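Local coordinates for protein Alpha/beta hydrolase (Streptomyces albidoflavus, PDB 6KSU) that probably cyclises non-ribosomal peptides by macrolactamization, as a stand-alone cyclase related to penicillin-binding proteins and beta-lactamases, at residues P75-P80 against A224-A228. Residues are numbered along the deposited sequence; the frame is centred on the assembly and turned at random.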
loop_
_atom_site.group_PDB
_atom_site.type_symbol
_atom_site.label_atom_id
_atom_site.label_comp_id
_atom_site.label_asym_id
_atom_site.label_seq_id
_atom_site.Cartn_x
_atom_site.Cartn_y
_atom_site.Cartn_z
ATOM N N PRO A 75 -2.318 -6.524 -22.462
ATOM C CA PRO A 75 -3.243 -5.953 -21.464
ATOM C C PRO A 75 -3.934 -7.006 -20.613
ATOM O O PRO A 75 -4.402 -6.689 -19.521
ATOM C CB PRO A 75 -4.235 -5.161 -22.321
ATOM C CG PRO A 75 -3.404 -4.733 -23.511
ATOM C CD PRO A 75 -2.540 -5.937 -23.799
ATOM N N ARG A 76 -3.970 -8.256 -21.064
ATOM C CA ARG A 76 -4.501 -9.342 -20.257
ATOM C C ARG A 76 -3.547 -9.749 -19.136
ATOM O O ARG A 76 -4.005 -10.217 -18.085
ATOM C CB ARG A 76 -4.813 -10.554 -21.147
ATOM C CG ARG A 76 -5.930 -11.450 -20.571
ATOM C CD ARG A 76 -5.993 -12.855 -21.190
ATOM N NE ARG A 76 -6.633 -13.819 -20.287
ATOM C CZ ARG A 76 -6.612 -15.140 -20.447
ATOM N NH1 ARG A 76 -5.978 -15.680 -21.484
ATOM N NH2 ARG A 76 -7.217 -15.930 -19.567
ATOM N N THR A 77 -2.235 -9.630 -19.363
ATOM C CA THR A 77 -1.233 -10.074 -18.402
ATOM C C THR A 77 -1.526 -9.518 -17.007
ATOM O O THR A 77 -1.758 -8.321 -16.826
ATOM C CB THR A 77 0.168 -9.625 -18.859
ATOM O OG1 THR A 77 0.362 -9.931 -20.245
ATOM C CG2 THR A 77 1.234 -10.334 -18.081
ATOM N N GLY A 78 -1.520 -10.415 -16.014
ATOM C CA GLY A 78 -1.638 -10.016 -14.631
ATOM C C GLY A 78 -0.296 -9.848 -13.938
ATOM O O GLY A 78 0.579 -10.719 -14.021
ATOM N N PHE A 79 -0.165 -8.744 -13.215
ATOM C CA PHE A 79 0.972 -8.375 -12.392
ATOM C C PHE A 79 0.585 -8.420 -10.920
ATOM O O PHE A 79 -0.564 -8.151 -10.565
ATOM C CB PHE A 79 1.443 -6.957 -12.736
ATOM C CG PHE A 79 2.092 -6.821 -14.112
ATOM C CD1 PHE A 79 3.438 -6.478 -14.216
ATOM C CD2 PHE A 79 1.345 -6.977 -15.286
ATOM C CE1 PHE A 79 4.047 -6.336 -15.441
ATOM C CE2 PHE A 79 1.942 -6.841 -16.543
ATOM C CZ PHE A 79 3.289 -6.526 -16.622
ATOM N N PRO A 80 1.509 -8.738 -10.026
ATOM C CA PRO A 80 1.179 -8.665 -8.589
ATOM C C PRO A 80 0.850 -7.238 -8.185
ATOM O O PRO A 80 1.618 -6.307 -8.431
ATOM C CB PRO A 80 2.447 -9.164 -7.893
ATOM C CG PRO A 80 3.480 -9.356 -8.973
ATOM C CD PRO A 80 2.820 -9.331 -10.298
ATOM N N ALA A 224 -5.025 -21.029 -16.710
ATOM C CA ALA A 224 -4.762 -19.964 -15.751
ATOM C C ALA A 224 -4.517 -18.649 -16.479
ATOM O O ALA A 224 -4.165 -18.621 -17.659
ATOM C CB ALA A 224 -3.562 -20.295 -14.867
ATOM N N ARG A 225 -4.737 -17.550 -15.763
ATOM C CA ARG A 225 -4.503 -16.249 -16.365
ATOM C C ARG A 225 -3.004 -16.071 -16.593
ATOM O O ARG A 225 -2.214 -16.414 -15.721
ATOM C CB ARG A 225 -5.032 -15.137 -15.466
ATOM C CG ARG A 225 -5.029 -13.769 -16.131
ATOM C CD ARG A 225 -5.419 -12.656 -15.137
ATOM N NE ARG A 225 -5.265 -11.352 -15.775
ATOM C CZ ARG A 225 -5.759 -10.221 -15.301
ATOM N NH1 ARG A 225 -6.447 -10.215 -14.160
ATOM N NH2 ARG A 225 -5.556 -9.095 -15.973
ATOM N N PRO A 226 -2.582 -15.591 -17.762
ATOM C CA PRO A 226 -1.150 -15.348 -17.957
ATOM C C PRO A 226 -0.683 -14.283 -16.973
ATOM O O PRO A 226 -1.338 -13.252 -16.784
ATOM C CB PRO A 226 -1.050 -14.884 -19.415
ATOM C CG PRO A 226 -2.409 -14.419 -19.777
ATOM C CD PRO A 226 -3.360 -15.264 -18.971
ATOM N N VAL A 227 0.422 -14.576 -16.301
ATOM C CA VAL A 227 0.939 -13.730 -15.239
ATOM C C VAL A 227 2.353 -13.304 -15.592
ATOM O O VAL A 227 3.082 -14.004 -16.308
ATOM C CB VAL A 227 0.919 -14.452 -13.877
ATOM C CG1 VAL A 227 -0.482 -14.504 -13.356
ATOM C CG2 VAL A 227 1.486 -15.863 -14.035
ATOM N N ALA A 228 2.744 -12.148 -15.051
ATOM C CA ALA A 228 4.096 -11.658 -15.174
ATOM C C ALA A 228 4.916 -12.161 -14.011
ATOM O O ALA A 228 4.448 -12.175 -12.873
ATOM C CB ALA A 228 4.130 -10.131 -15.207
#
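Gly78 and Val227 form a single beta bridge, their CA atoms 4.6 Å apart, and two backbone hydrogen bonds secure it. Gly78 uses both its backbone groups: Gly78 N donates to Pro226 O over 2.9 Å, almost straight at 176°, while Gly78 O accepts from Ala228 N at 2.8 Å. Proline costs nothing at 226, since the bridge uses its carbonyl and not the N-H it lacks. Gly78 suits its place because a side chain there would point at the Arg225 guanidinium, over one face of which Gly78 CA lies, offset toward the rim.

That arginine supplies the polar side-chain link. Its extended chain, with CG anti to the backbone N (chi1 -170°), carries the guanidinium side-on to Arg76, where Arg225 NE and Arg225 NH2 both donate to Arg76 O at 2.9 Å. The oxygen lies in the guanidinium plane; NE meets it nearly head-on, whereas NH2 comes from above the carbonyl plane. A salt bridge from Arg225 NH1 to Asp263 helps fix the rotation of the group.

Packing over flat groups flanks the bridge. Ala228 CB sits over the centre of the Phe79 ring, 3.8 Å from its centroid, a CH-pi contact for which a small methyl is well suited. Pro226, through CD, lies over one face of the Arg76 guanidinium, 3.6 Å from Arg76 CZ, and Arg76 NH2 forms a salt bridge with Glu209.

The contact thus joins the loop between helix 194-206 and strand 231-232 to the chain entering strand 79-80, which pairs antiparallel with strand 258-259; Gln48 of strand 46-53, in the seven-stranded sheet, bonds to Thr77 O.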